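PDB 6E1R: tailspike protein from Acinetobacter phage vB_ApiP_P1, which probably recognises and hydrolyses the capsular polysaccharide of its Acinetobacter host, working as a trimeric tailspike. Local coordinates for residues Val155-Ser160 against Arg183-Gly188; Tyr189-Thr194 against Asn211-Asp216; Thr123-Thr128 against Glu162-Gly167. All blocks are in the same frame, centred on the assembly; numbering follows the deposited sequence.

Interaction 1: residues Val155-Ser160 against Arg183-Gly188; sequences VKAGFS and RSTSNG
Val155 O is gripped twice by Thr185, and the two donors reach it differently. Thr185 N sits 3.1 Å from Val155 O, almost in line with the carbonyl bond, whereas Thr185 OG1 comes to 2.9 Å from Val155 O in the carbonyl plane, on a lone pair. The hydroxyl gets there because OG1 stands between its backbone N and carbonyl carbon (chi1 52°). At its other end Val155 donates from N to Arg183 O at 2.7 Å, so one residue brackets Ser184 as in a parallel ladder. Gly188, which has no side chain to intervene, brings its CA to 3.2 Å from Lys156 O in a CA-H...O contact, while Val155 CG1 rests 3.7 Å from Gly188 O. Ser184 OG donates to Gly188 O at 2.7 Å and is bonded to Asn211 N. Farther out, Lys156 forms a salt bridge with Asp126 and Arg183 one with Asp209; a type II' turn, Ala157 to Ser160, reverses the first loop, and its Gly158 is bonded to Tyr189. Where the paired strands of the parallel beta-helix run out into loops, hydroxyls thus supplement the backbone: Thr185 OG1 is a second donor to Val155 O, and Ser184 OG serves Gly188 O.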
loop_
_atom_site.group_PDB
_atom_site.type_symbol
_atom_site.label_atom_id
_atom_site.label_comp_id
_atom_site.label_asym_id
_atom_site.label_seq_id
_atom_site.Cartn_x
_atom_site.Cartn_y
_atom_site.Cartn_z
ATOM N N VAL A 155 22.750 -16.996 14.808
ATOM C CA VAL A 155 22.643 -17.201 13.368
ATOM C C VAL A 155 24.000 -17.627 12.829
ATOM O O VAL A 155 25.022 -16.986 13.105
ATOM C CB VAL A 155 22.139 -15.926 12.676
ATOM C CG1 VAL A 155 21.995 -16.156 11.183
ATOM C CG2 VAL A 155 20.815 -15.486 13.283
ATOM N N LYS A 156 24.015 -18.709 12.055
ATOM C CA LYS A 156 25.259 -19.240 11.522
ATOM C C LYS A 156 25.786 -18.357 10.393
ATOM O O LYS A 156 25.062 -17.551 9.802
ATOM C CB LYS A 156 25.053 -20.665 11.014
ATOM C CG LYS A 156 24.587 -21.647 12.075
ATOM C CD LYS A 156 24.280 -23.001 11.461
ATOM C CE LYS A 156 23.886 -24.013 12.519
ATOM N NZ LYS A 156 23.634 -25.354 11.924
ATOM N N ALA A 157 27.073 -18.521 10.099
ATOM C CA ALA A 157 27.720 -17.714 9.076
ATOM C C ALA A 157 27.198 -18.069 7.688
ATOM O O ALA A 157 26.784 -19.202 7.424
ATOM C CB ALA A 157 29.236 -17.902 9.126
ATOM N N GLY A 158 27.223 -17.083 6.798
ATOM C CA GLY A 158 26.789 -17.320 5.430
ATOM C C GLY A 158 25.284 -17.483 5.355
ATOM O O GLY A 158 24.517 -16.645 5.845
ATOM N N PHE A 159 24.849 -18.581 4.735
ATOM C CA PHE A 159 23.437 -18.911 4.595
ATOM C C PHE A 159 23.066 -20.165 5.376
ATOM O O PHE A 159 22.002 -20.746 5.143
ATOM C CB PHE A 159 23.068 -19.090 3.120
ATOM C CG PHE A 159 23.323 -17.877 2.271
ATOM C CD1 PHE A 159 24.576 -17.641 1.731
ATOM C CD2 PHE A 159 22.301 -16.984 1.993
ATOM C CE1 PHE A 159 24.809 -16.531 0.943
ATOM C CE2 PHE A 159 22.527 -15.873 1.204
ATOM C CZ PHE A 159 23.784 -15.645 0.680
ATOM N N SER A 160 23.928 -20.594 6.301
ATOM C CA SER A 160 23.722 -21.857 7.000
ATOM C C SER A 160 22.483 -21.845 7.888
ATOM O O SER A 160 22.002 -22.917 8.271
ATOM C CB SER A 160 24.959 -22.200 7.828
ATOM O OG SER A 160 26.121 -22.222 7.017
ATOM N N ARG A 183 21.610 -13.154 17.222
ATOM C CA ARG A 183 22.842 -12.475 16.850
ATOM C C ARG A 183 23.530 -13.297 15.771
ATOM O O ARG A 183 23.378 -14.520 15.715
ATOM C CB ARG A 183 23.782 -12.280 18.045
ATOM C CG ARG A 183 24.750 -11.117 17.876
ATOM C CD ARG A 183 25.607 -10.914 19.113
ATOM N NE ARG A 183 24.827 -10.450 20.256
ATOM C CZ ARG A 183 24.608 -9.171 20.543
ATOM N NH1 ARG A 183 25.107 -8.222 19.764
ATOM N NH2 ARG A 183 23.886 -8.843 21.606
ATOM N N SER A 184 24.286 -12.618 14.914
ATOM C CA SER A 184 24.918 -13.247 13.765
ATOM C C SER A 184 26.417 -13.395 13.993
ATOM O O SER A 184 27.073 -12.477 14.497
ATOM C CB SER A 184 24.672 -12.439 12.487
ATOM O OG SER A 184 23.313 -12.500 12.099
ATOM N N THR A 185 26.949 -14.557 13.626
ATOM C CA THR A 185 28.387 -14.789 13.623
ATOM C C THR A 185 28.932 -14.457 12.239
ATOM O O THR A 185 28.473 -15.016 11.237
ATOM C CB THR A 185 28.713 -16.235 13.998
ATOM O OG1 THR A 185 27.957 -17.130 13.174
ATOM C CG2 THR A 185 28.386 -16.494 15.461
ATOM N N SER A 186 29.905 -13.545 12.188
ATOM C CA SER A 186 30.508 -13.104 10.929
ATOM C C SER A 186 29.454 -12.585 9.952
ATOM O O SER A 186 29.487 -12.888 8.757
ATOM C CB SER A 186 31.335 -14.223 10.293
ATOM O OG SER A 186 31.984 -13.770 9.118
ATOM N N ASN A 187 28.511 -11.795 10.471
ATOM C CA ASN A 187 27.419 -11.223 9.677
ATOM C C ASN A 187 26.602 -12.302 8.971
ATOM O O ASN A 187 26.236 -12.162 7.802
ATOM C CB ASN A 187 27.948 -10.198 8.672
ATOM C CG ASN A 187 28.656 -9.038 9.341
ATOM O OD1 ASN A 187 29.866 -8.866 9.195
ATOM N ND2 ASN A 187 27.901 -8.229 10.075
ATOM N N GLY A 188 26.315 -13.389 9.685
ATOM C CA GLY A 188 25.536 -14.464 9.103
ATOM C C GLY A 188 24.110 -14.039 8.809
ATOM O O GLY A 188 23.522 -13.211 9.506
#

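Interaction 2: residues Tyr189-Thr194 against Asn211-Asp216; sequences YLSQST and NLILCD
Leu190 both gives and takes in the backbone ladder joining Tyr189-Thr194 to Asn211-Asp216. Its N lies 2.8 Å from Asn211 O, and its O accepts from Ile213 N, well above the carbonyl plane, at 3.2 Å. Gln192 N bonds to Ile213 O (3.1 Å), and a weak bond from Asp216 N to Ser193 O resumes the pairing past a bend. Gln192 and Leu214 bend there with positive phi, so successive beta-helix coils turn in register. Among apolar contacts, Ile213 CG1 is anti to the backbone N (chi1 -175°), with CG2 between that N and the carbonyl carbon, over one face of the Tyr189 ring in a CH-pi contact 3.5 Å from its centroid; Ile213 CD1 sits 3.5 Å from Tyr189 CZ, near the OH that bonds Glu247 O. Leu190 CD1 lies 3.7 Å from Leu212 CD2, the two side by side. In the polar pair, Thr194 OG1 donates to the syn lone pair of Asp216 OD1 at 2.8 Å and also bonds to His197 of the second subunit. Asp216 is held at OD1 by that hydroxyl and weakly at OD2 by Gln218; Lys219 of the second subunit lies at long, weak ion-pair range, making the contact part of the subunit interface.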
loop_
_atom_site.group_PDB
_atom_site.type_symbol
_atom_site.label_atom_id
_atom_site.label_comp_id
_atom_site.label_asym_id
_atom_site.label_seq_id
_atom_site.Cartn_x
_atom_site.Cartn_y
_atom_site.Cartn_z
ATOM N N TYR A 189 23.543 -14.631 7.762
ATOM C CA TYR A 189 22.229 -14.243 7.264
ATOM C C TYR A 189 21.133 -14.980 8.025
ATOM O O TYR A 189 21.098 -16.216 8.033
ATOM C CB TYR A 189 22.118 -14.532 5.768
ATOM C CG TYR A 189 22.200 -13.311 4.882
ATOM C CD1 TYR A 189 22.015 -12.033 5.397
ATOM C CD2 TYR A 189 22.454 -13.437 3.524
ATOM C CE1 TYR A 189 22.083 -10.917 4.579
ATOM C CE2 TYR A 189 22.525 -12.332 2.701
ATOM C CZ TYR A 189 22.339 -11.075 3.233
ATOM O OH TYR A 189 22.410 -9.977 2.410
ATOM N N LEU A 190 20.238 -14.223 8.659
ATOM C CA LEU A 190 18.974 -14.765 9.157
ATOM C C LEU A 190 17.983 -14.615 8.011
ATOM O O LEU A 190 17.239 -13.638 7.927
ATOM C CB LEU A 190 18.519 -14.034 10.416
ATOM C CG LEU A 190 17.661 -14.796 11.435
ATOM C CD1 LEU A 190 17.477 -13.971 12.702
ATOM C CD2 LEU A 190 16.311 -15.193 10.864
ATOM N N SER A 191 17.980 -15.593 7.111
ATOM C CA SER A 191 17.344 -15.462 5.808
ATOM C C SER A 191 16.067 -16.286 5.720
ATOM O O SER A 191 15.989 -17.395 6.260
ATOM C CB SER A 191 18.308 -15.885 4.697
ATOM O OG SER A 191 17.650 -15.944 3.444
ATOM N N GLN A 192 15.074 -15.731 5.025
ATOM C CA GLN A 192 13.819 -16.407 4.698
ATOM C C GLN A 192 13.129 -16.947 5.951
ATOM O O GLN A 192 12.817 -18.132 6.071
ATOM C CB GLN A 192 14.052 -17.513 3.666
ATOM C CG GLN A 192 14.494 -16.984 2.307
ATOM C CD GLN A 192 14.611 -18.071 1.258
ATOM O OE1 GLN A 192 14.530 -19.259 1.567
ATOM N NE2 GLN A 192 14.800 -17.667 0.007
ATOM N N SER A 193 12.887 -16.039 6.890
ATOM C CA SER A 193 12.257 -16.363 8.160
ATOM C C SER A 193 10.920 -15.642 8.281
ATOM O O SER A 193 10.613 -14.710 7.533
ATOM C CB SER A 193 13.164 -15.989 9.338
ATOM O OG SER A 193 12.597 -16.407 10.568
ATOM N N THR A 194 10.121 -16.093 9.245
ATOM C CA THR A 194 8.837 -15.478 9.550
ATOM C C THR A 194 8.697 -15.372 11.059
ATOM O O THR A 194 8.932 -16.350 11.775
ATOM C CB THR A 194 7.670 -16.288 8.969
ATOM O OG1 THR A 194 7.800 -16.372 7.545
ATOM C CG2 THR A 194 6.340 -15.632 9.316
ATOM N N ASN A 211 21.674 -10.244 11.103
ATOM C CA ASN A 211 21.603 -9.706 9.745
ATOM C C ASN A 211 20.359 -10.277 9.075
ATOM O O ASN A 211 20.381 -11.381 8.525
ATOM C CB ASN A 211 22.870 -10.048 8.968
ATOM C CG ASN A 211 23.028 -9.216 7.709
ATOM O OD1 ASN A 211 22.264 -8.282 7.470
ATOM N ND2 ASN A 211 24.027 -9.551 6.899
ATOM N N LEU A 212 19.269 -9.513 9.114
ATOM C CA LEU A 212 17.985 -9.973 8.602
ATOM C C LEU A 212 17.904 -9.805 7.091
ATOM O O LEU A 212 18.363 -8.802 6.539
ATOM C CB LEU A 212 16.850 -9.191 9.263
ATOM C CG LEU A 212 16.712 -9.346 10.777
ATOM C CD1 LEU A 212 15.687 -8.364 11.318
ATOM C CD2 LEU A 212 16.334 -10.773 11.134
ATOM N N ILE A 213 17.299 -10.785 6.425
ATOM C CA ILE A 213 17.011 -10.667 4.999
ATOM C C ILE A 213 15.848 -11.593 4.665
ATOM O O ILE A 213 15.776 -12.725 5.151
ATOM C CB ILE A 213 18.257 -10.967 4.131
ATOM C CG1 ILE A 213 17.949 -10.717 2.651
ATOM C CG2 ILE A 213 18.741 -12.386 4.341
ATOM C CD1 ILE A 213 19.156 -10.823 1.744
ATOM N N LEU A 214 14.924 -11.083 3.846
ATOM C CA LEU A 214 13.737 -11.826 3.419
ATOM C C LEU A 214 12.928 -12.328 4.616
ATOM O O LEU A 214 12.474 -13.473 4.648
ATOM C CB LEU A 214 14.120 -12.983 2.493
ATOM C CG LEU A 214 14.436 -12.589 1.047
ATOM C CD1 LEU A 214 15.069 -13.750 0.298
ATOM C CD2 LEU A 214 13.183 -12.112 0.331
ATOM N N CYS A 215 12.740 -11.457 5.606
ATOM C CA CYS A 215 11.991 -11.777 6.815
ATOM C C CYS A 215 10.748 -10.905 6.895
ATOM O O CYS A 215 10.825 -9.688 6.691
ATOM C CB CYS A 215 12.848 -11.576 8.067
ATOM S SG CYS A 215 14.266 -12.679 8.185
ATOM N N ASP A 216 9.610 -11.523 7.188
ATOM C CA ASP A 216 8.367 -10.807 7.429
ATOM C C ASP A 216 7.980 -10.922 8.897
ATOM O O ASP A 216 8.213 -11.949 9.540
ATOM C CB ASP A 216 7.234 -11.336 6.542
ATOM C CG ASP A 216 6.851 -12.762 6.876
ATOM O OD1 ASP A 216 7.762 -13.599 7.040
ATOM O OD2 ASP A 216 5.638 -13.044 6.978
#

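Interaction 3: residues Thr123-Thr128 against Glu162-Gly167; sequences TELDAT and ESSYFG
The Phe166 ring meets Leu125 at its edge: CD1 of the leucine lies in the ring plane, 3.5 Å from Phe166 CZ and 4.0 Å from Phe166 CE1, and the two side chains approach tip to tip. Leu125 CG is anti to the backbone N (chi1 -171°), and the methyls beyond it divide their contacts, CD1 going to the ring and CD2 to Ser164 CB at 4.1 Å. Around the same ring Phe182 packs edge-to-face, and Phe195 brings its own ring nearly parallel, so aromatic rings and Leu125 make up much of its surroundings, with Ser193 also touching it. The Tyr165 ring leads away from this cluster and meets His197 of the second subunit edge-to-face.

Such clustering belongs to the interior of a right-handed parallel beta-helix, the fold of many phage tailspikes. Here the chain leaving strand 123-124 rounds a corner toward strand 129-133 and is met by the next coil as it enters strand 164-167; the touching parts run 95° apart.

At that corner the bonding passes to the backbone. Thr128 N is shared between two carbonyls, both bonds weak: Ser163 O at 2.7 Å with a strongly bent N-H (130°), and Glu162 O at 3.5 Å. Ala127 CB adds packing against Glu162 O at 3.5 Å. Two polar ends are met by the next coil of the same chain, Glu162 OE2 by Ser191 OG and Ser164 OG by Ser193 OG, whereas Ser163 OG bonds to Gln139 of the second subunit and Thr128 packs on Phe140 of that subunit.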
loop_
_atom_site.group_PDB
_atom_site.type_symbol
_atom_site.label_atom_id
_atom_site.label_comp_id
_atom_site.label_asym_id
_atom_site.label_seq_id
_atom_site.Cartn_x
_atom_site.Cartn_y
_atom_site.Cartn_z
ATOM N N THR A 123 22.027 -21.088 21.342
ATOM C CA THR A 123 21.620 -22.204 20.498
ATOM C C THR A 123 21.723 -21.775 19.044
ATOM O O THR A 123 20.997 -20.874 18.609
ATOM C CB THR A 123 20.193 -22.653 20.823
ATOM O OG1 THR A 123 19.897 -22.375 22.199
ATOM C CG2 THR A 123 20.020 -24.125 20.543
ATOM N N GLU A 124 22.618 -22.413 18.297
ATOM C CA GLU A 124 22.797 -22.057 16.898
ATOM C C GLU A 124 21.551 -22.416 16.101
ATOM O O GLU A 124 20.978 -23.498 16.262
ATOM C CB GLU A 124 24.026 -22.760 16.322
ATOM C CG GLU A 124 25.340 -22.257 16.902
ATOM C CD GLU A 124 26.548 -22.723 16.116
ATOM O OE1 GLU A 124 26.389 -23.600 15.240
ATOM O OE2 GLU A 124 27.659 -22.215 16.373
ATOM N N LEU A 125 21.133 -21.499 15.234
ATOM C CA LEU A 125 19.904 -21.665 14.463
ATOM C C LEU A 125 20.198 -22.602 13.300
ATOM O O LEU A 125 20.831 -22.211 12.314
ATOM C CB LEU A 125 19.387 -20.309 13.992
ATOM C CG LEU A 125 18.001 -20.175 13.348
ATOM C CD1 LEU A 125 17.529 -18.736 13.472
ATOM C CD2 LEU A 125 17.978 -20.601 11.889
ATOM N N ASP A 126 19.747 -23.847 13.414
ATOM C CA ASP A 126 19.846 -24.781 12.303
ATOM C C ASP A 126 18.888 -24.380 11.189
ATOM O O ASP A 126 17.837 -23.778 11.426
ATOM C CB ASP A 126 19.532 -26.204 12.762
ATOM C CG ASP A 126 20.573 -26.753 13.711
ATOM O OD1 ASP A 126 21.708 -26.229 13.725
ATOM O OD2 ASP A 126 20.256 -27.712 14.442
ATOM N N ALA A 127 19.265 -24.718 9.960
ATOM C CA ALA A 127 18.442 -24.362 8.814
ATOM C C ALA A 127 17.096 -25.075 8.883
ATOM O O ALA A 127 16.974 -26.169 9.440
ATOM C CB ALA A 127 19.162 -24.719 7.513
ATOM N N THR A 128 16.077 -24.430 8.313
ATOM C CA THR A 128 14.720 -24.968 8.195
ATOM C C THR A 128 14.065 -25.228 9.548
ATOM O O THR A 128 13.143 -26.043 9.643
ATOM C CB THR A 128 14.690 -26.243 7.344
ATOM O OG1 THR A 128 15.352 -27.305 8.042
ATOM C CG2 THR A 128 15.376 -26.004 6.008
ATOM N N GLU A 162 19.668 -20.177 6.850
ATOM C CA GLU A 162 18.577 -19.755 5.982
ATOM C C GLU A 162 17.356 -20.647 6.175
ATOM O O GLU A 162 17.473 -21.836 6.487
ATOM C CB GLU A 162 19.025 -19.768 4.518
ATOM C CG GLU A 162 18.017 -19.173 3.547
ATOM C CD GLU A 162 18.482 -19.225 2.107
ATOM O OE1 GLU A 162 18.994 -20.280 1.678
ATOM O OE2 GLU A 162 18.343 -18.203 1.404
ATOM N N SER A 163 16.177 -20.043 6.001
ATOM C CA SER A 163 14.881 -20.703 6.128
ATOM C C SER A 163 14.595 -21.051 7.582
ATOM O O SER A 163 15.276 -21.892 8.175
ATOM C CB SER A 163 14.804 -21.953 5.246
ATOM O OG SER A 163 14.983 -21.623 3.880
ATOM N N SER A 164 13.595 -20.396 8.167
ATOM C CA SER A 164 13.199 -20.661 9.543
ATOM C C SER A 164 11.799 -20.103 9.756
ATOM O O SER A 164 11.276 -19.351 8.930
ATOM C CB SER A 164 14.193 -20.065 10.546
ATOM O OG SER A 164 14.404 -18.687 10.307
ATOM N N TYR A 165 11.196 -20.487 10.877
ATOM C CA TYR A 165 9.866 -20.013 11.233
ATOM C C TYR A 165 9.777 -19.909 12.746
ATOM O O TYR A 165 10.107 -20.863 13.456
ATOM C CB TYR A 165 8.780 -20.950 10.693
ATOM C CG TYR A 165 7.366 -20.448 10.904
ATOM C CD1 TYR A 165 6.679 -20.716 12.083
ATOM C CD2 TYR A 165 6.718 -19.710 9.922
ATOM C CE1 TYR A 165 5.389 -20.259 12.278
ATOM C CE2 TYR A 165 5.428 -19.250 10.108
ATOM C CZ TYR A 165 4.768 -19.528 11.287
ATOM O OH TYR A 165 3.484 -19.071 11.477
ATOM N N PHE A 166 9.334 -18.752 13.231
ATOM C CA PHE A 166 9.183 -18.500 14.661
ATOM C C PHE A 166 7.751 -18.053 14.910
ATOM O O PHE A 166 7.372 -16.936 14.543
ATOM C CB PHE A 166 10.184 -17.450 15.140
ATOM C CG PHE A 166 11.612 -17.874 14.986
ATOM C CD1 PHE A 166 12.288 -17.655 13.798
ATOM C CD2 PHE A 166 12.276 -18.501 16.024
ATOM C CE1 PHE A 166 13.601 -18.050 13.650
ATOM C CE2 PHE A 166 13.589 -18.900 15.882
ATOM C CZ PHE A 166 14.251 -18.675 14.693
ATOM N N GLY A 167 6.961 -18.921 15.535
ATOM C CA GLY A 167 5.555 -18.642 15.734
ATOM C C GLY A 167 5.145 -18.502 17.184
ATOM O O GLY A 167 5.194 -19.470 17.949
#

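In the fold
From the N terminus, Thr123-Thr128 opens interaction 3, and Val155-Ser160 opens interaction 1 before Glu162-Gly167 closes the first loop. Arg183-Gly188 then closes interaction 1, so these two cross. Interaction 2 follows in series and closes with Asn211-Asp216. Each loop is about one coil long, and the contacts join neighbouring beta-helix coils: interaction 1 where strands 151-155 and 178-184 of one sheet end, interaction 2 within the adjoining sheet, and interaction 3 at the corner between the two. Probable hydrogen bonds from Tyr189 N to Gly158 O and from Ser163 N to Ser191 O link interaction 2 to 1 and 3, the Lys156-Asp126 salt bridge joins interactions 1 and 3, and interactions 2 and 3 face the second subunit.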